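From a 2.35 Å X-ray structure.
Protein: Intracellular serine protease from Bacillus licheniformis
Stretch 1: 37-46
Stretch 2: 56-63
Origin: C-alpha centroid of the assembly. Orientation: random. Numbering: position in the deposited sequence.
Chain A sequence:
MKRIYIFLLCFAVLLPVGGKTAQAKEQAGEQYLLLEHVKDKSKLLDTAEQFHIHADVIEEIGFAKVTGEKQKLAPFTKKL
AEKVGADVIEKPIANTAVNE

Stretch 1 (37-46) HVKDKSKLLD
Stretch 2, residues 56-63: DVIEEIGF

A helix can pack on a strand without a single direct hydrogen bond between them, and this 100-residue chain illustrates how. Helix 41-46 (phi/psi near -75/-30, Leu45 N to Lys41 O 3.0 Å) runs nearly antiparallel to strand 56-58 (172°), their axes 9.9 Å apart at closest approach. His37, extended at phi/psi -137/128, leads into a 3-10 segment at Val38 and Lys39; His37 O accepts a hydrogen bond from Asp40 N at 3.0 Å. Val38 (-73/-18, chi1 m) sits over the turn that follows the strand, its CA 4.5 Å from Gly62 CA. Val38 CB lies 3.6 Å from Glu59 O, and Val38 CG1 lies 3.7 Å from Gly62 N. Gly62 adopts 67/39, favourable to glycine, and an ideal CB there would clash with Val38 CG1 at 2.9 Å. The turn itself is tied by Gly62 N to Ile58 O, 2.8 Å. One water bridges the backbones, donating to Val38 O (3.0 Å) and Glu59 O (3.1 Å). Lys41 (t, t, t, then -94°) lays its methylenes along the strand's end: Lys41 CG is 4.1 Å from Val57 CG1, Lys41 CD 3.9 Å from Glu59 CG. Lys41 NZ stays 4.5 Å from Glu59 OE1, beyond a salt bridge. Val57 (-110/134, chi1 t) points toward the helix; Leu44 (t, p) brings CD2 to 3.6 Å from Val57 CG2, and Leu45 (m, t) brings CD2 to 4.0 Å from Val57 CG2, apolar van der Waals contacts.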

# COMPACT_ATOMS: atom_id res chain seq x y z
N HIS A 37 -16.76 5.32 -22.07
CA HIS A 37 -17.25 3.95 -22.05
C HIS A 37 -16.16 2.99 -22.43
O HIS A 37 -15.50 3.15 -23.45
CB HIS A 37 -18.42 3.79 -23.03
CG HIS A 37 -19.54 4.75 -22.80
ND1 HIS A 37 -19.54 6.03 -23.34
CD2 HIS A 37 -20.69 4.64 -22.10
CE1 HIS A 37 -20.65 6.65 -22.98
NE2 HIS A 37 -21.36 5.83 -22.23
N VAL A 38 -15.96 1.99 -21.59
CA VAL A 38 -14.83 1.11 -21.75
C VAL A 38 -15.05 0.19 -22.95
O VAL A 38 -14.11 -0.43 -23.43
CB VAL A 38 -14.53 0.32 -20.45
CG1 VAL A 38 -14.50 1.26 -19.24
CG2 VAL A 38 -15.48 -0.86 -20.28
N LYS A 39 -16.29 0.06 -23.40
CA LYS A 39 -16.52 -0.73 -24.62
C LYS A 39 -15.89 -0.08 -25.85
O LYS A 39 -15.73 -0.74 -26.87
CB LYS A 39 -18.01 -1.00 -24.85
CG LYS A 39 -18.60 -1.99 -23.86
CD LYS A 39 -17.67 -3.20 -23.76
CE LYS A 39 -18.36 -4.47 -23.32
NZ LYS A 39 -17.71 -5.67 -23.94
N ASP A 40 -15.55 1.21 -25.77
CA ASP A 40 -14.94 1.88 -26.91
C ASP A 40 -13.41 1.74 -26.97
O ASP A 40 -12.74 2.48 -27.69
CB ASP A 40 -15.32 3.36 -26.95
CG ASP A 40 -16.82 3.58 -27.02
OD1 ASP A 40 -17.54 2.65 -27.47
OD2 ASP A 40 -17.29 4.69 -26.67
N LYS A 41 -12.86 0.74 -26.28
CA LYS A 41 -11.43 0.50 -26.29
C LYS A 41 -10.97 0.14 -27.71
O LYS A 41 -9.93 0.60 -28.19
CB LYS A 41 -11.07 -0.60 -25.31
CG LYS A 41 -9.67 -1.18 -25.45
CD LYS A 41 -9.63 -2.59 -24.88
CE LYS A 41 -8.25 -3.22 -24.95
NZ LYS A 41 -8.02 -4.04 -26.17
N SER A 42 -11.76 -0.71 -28.36
CA SER A 42 -11.53 -1.13 -29.75
C SER A 42 -11.49 0.03 -30.75
O SER A 42 -10.70 -0.01 -31.67
CB SER A 42 -12.61 -2.14 -30.17
OG SER A 42 -13.90 -1.58 -29.98
N LYS A 43 -12.27 1.08 -30.53
CA LYS A 43 -12.37 2.11 -31.55
C LYS A 43 -11.23 3.06 -31.27
O LYS A 43 -10.81 3.84 -32.14
CB LYS A 43 -13.71 2.87 -31.42
CG LYS A 43 -14.93 2.02 -31.66
CD LYS A 43 -16.22 2.82 -31.69
CE LYS A 43 -17.38 1.93 -32.13
NZ LYS A 43 -18.70 2.62 -32.18
N LEU A 44 -10.66 2.92 -30.08
CA LEU A 44 -9.51 3.69 -29.65
C LEU A 44 -8.23 3.15 -30.24
O LEU A 44 -7.38 3.90 -30.71
CB LEU A 44 -9.42 3.67 -28.13
CG LEU A 44 -8.15 4.18 -27.44
CD1 LEU A 44 -7.91 5.64 -27.69
CD2 LEU A 44 -8.21 3.88 -25.97
N LEU A 45 -8.12 1.82 -30.25
CA LEU A 45 -6.92 1.15 -30.75
C LEU A 45 -6.84 1.18 -32.26
O LEU A 45 -5.76 0.97 -32.81
CB LEU A 45 -6.87 -0.29 -30.26
CG LEU A 45 -6.70 -0.49 -28.76
CD1 LEU A 45 -6.81 -1.95 -28.40
CD2 LEU A 45 -5.34 0.06 -28.35
N ASP A 46 -7.96 1.47 -32.93
CA ASP A 46 -7.97 1.57 -34.39
C ASP A 46 -7.64 2.96 -34.85
O ASP A 46 -6.98 3.12 -35.86
CB ASP A 46 -9.33 1.16 -34.97
CG ASP A 46 -9.66 -0.33 -34.77
OD1 ASP A 46 -8.75 -1.18 -34.54
OD2 ASP A 46 -10.87 -0.65 -34.86
N ASP A 56 -1.77 2.41 -24.88
CA ASP A 56 -1.75 1.32 -23.92
C ASP A 56 -2.95 1.50 -23.03
O ASP A 56 -3.02 2.45 -22.27
CB ASP A 56 -0.47 1.34 -23.10
CG ASP A 56 -0.33 0.13 -22.20
OD1 ASP A 56 -1.31 -0.63 -22.05
OD2 ASP A 56 0.76 -0.03 -21.59
N VAL A 57 -3.91 0.59 -23.13
CA VAL A 57 -5.18 0.76 -22.45
C VAL A 57 -5.30 -0.24 -21.34
O VAL A 57 -4.95 -1.41 -21.50
CB VAL A 57 -6.37 0.58 -23.38
CG1 VAL A 57 -7.63 1.08 -22.71
CG2 VAL A 57 -6.12 1.32 -24.66
N ILE A 58 -5.74 0.26 -20.18
CA ILE A 58 -6.20 -0.57 -19.08
C ILE A 58 -7.68 -0.82 -19.29
O ILE A 58 -8.51 0.03 -18.96
CB ILE A 58 -5.93 0.09 -17.68
CG1 ILE A 58 -4.46 0.47 -17.53
CG2 ILE A 58 -6.31 -0.85 -16.53
CD1 ILE A 58 -4.18 1.40 -16.38
N GLU A 59 -8.00 -1.96 -19.89
CA GLU A 59 -9.33 -2.22 -20.43
C GLU A 59 -10.49 -2.04 -19.45
O GLU A 59 -11.53 -1.48 -19.80
CB GLU A 59 -9.39 -3.65 -20.96
CG GLU A 59 -10.76 -4.06 -21.48
CD GLU A 59 -10.73 -5.43 -22.14
OE1 GLU A 59 -9.61 -5.94 -22.38
OE2 GLU A 59 -11.81 -6.01 -22.36
N GLU A 60 -10.32 -2.53 -18.24
CA GLU A 60 -11.42 -2.55 -17.28
C GLU A 60 -11.85 -1.17 -16.84
O GLU A 60 -12.96 -0.97 -16.39
CB GLU A 60 -11.06 -3.41 -16.08
CG GLU A 60 -10.92 -4.90 -16.41
CD GLU A 60 -9.55 -5.25 -16.94
OE1 GLU A 60 -8.80 -4.33 -17.33
OE2 GLU A 60 -9.21 -6.45 -16.97
N ILE A 61 -10.95 -0.21 -16.94
CA ILE A 61 -11.27 1.15 -16.51
C ILE A 61 -11.22 2.15 -17.67
O ILE A 61 -11.47 3.34 -17.48
CB ILE A 61 -10.34 1.60 -15.34
CG1 ILE A 61 -8.87 1.57 -15.72
CG2 ILE A 61 -10.59 0.74 -14.08
CD1 ILE A 61 -7.99 2.21 -14.67
N GLY A 62 -10.82 1.68 -18.86
CA GLY A 62 -10.90 2.50 -20.06
C GLY A 62 -9.99 3.70 -20.03
O GLY A 62 -10.35 4.78 -20.49
N PHE A 63 -8.80 3.49 -19.49
CA PHE A 63 -7.81 4.53 -19.28
C PHE A 63 -6.52 4.17 -20.00
O PHE A 63 -5.94 3.10 -19.78
CB PHE A 63 -7.61 4.73 -17.77
CG PHE A 63 -6.75 5.92 -17.41
CD1 PHE A 63 -7.13 7.21 -17.76
CD2 PHE A 63 -5.59 5.75 -16.67
CE1 PHE A 63 -6.34 8.29 -17.41
CE2 PHE A 63 -4.80 6.84 -16.32
CZ PHE A 63 -5.19 8.11 -16.69
O HOH W 1 -11.49 0.35 -22.27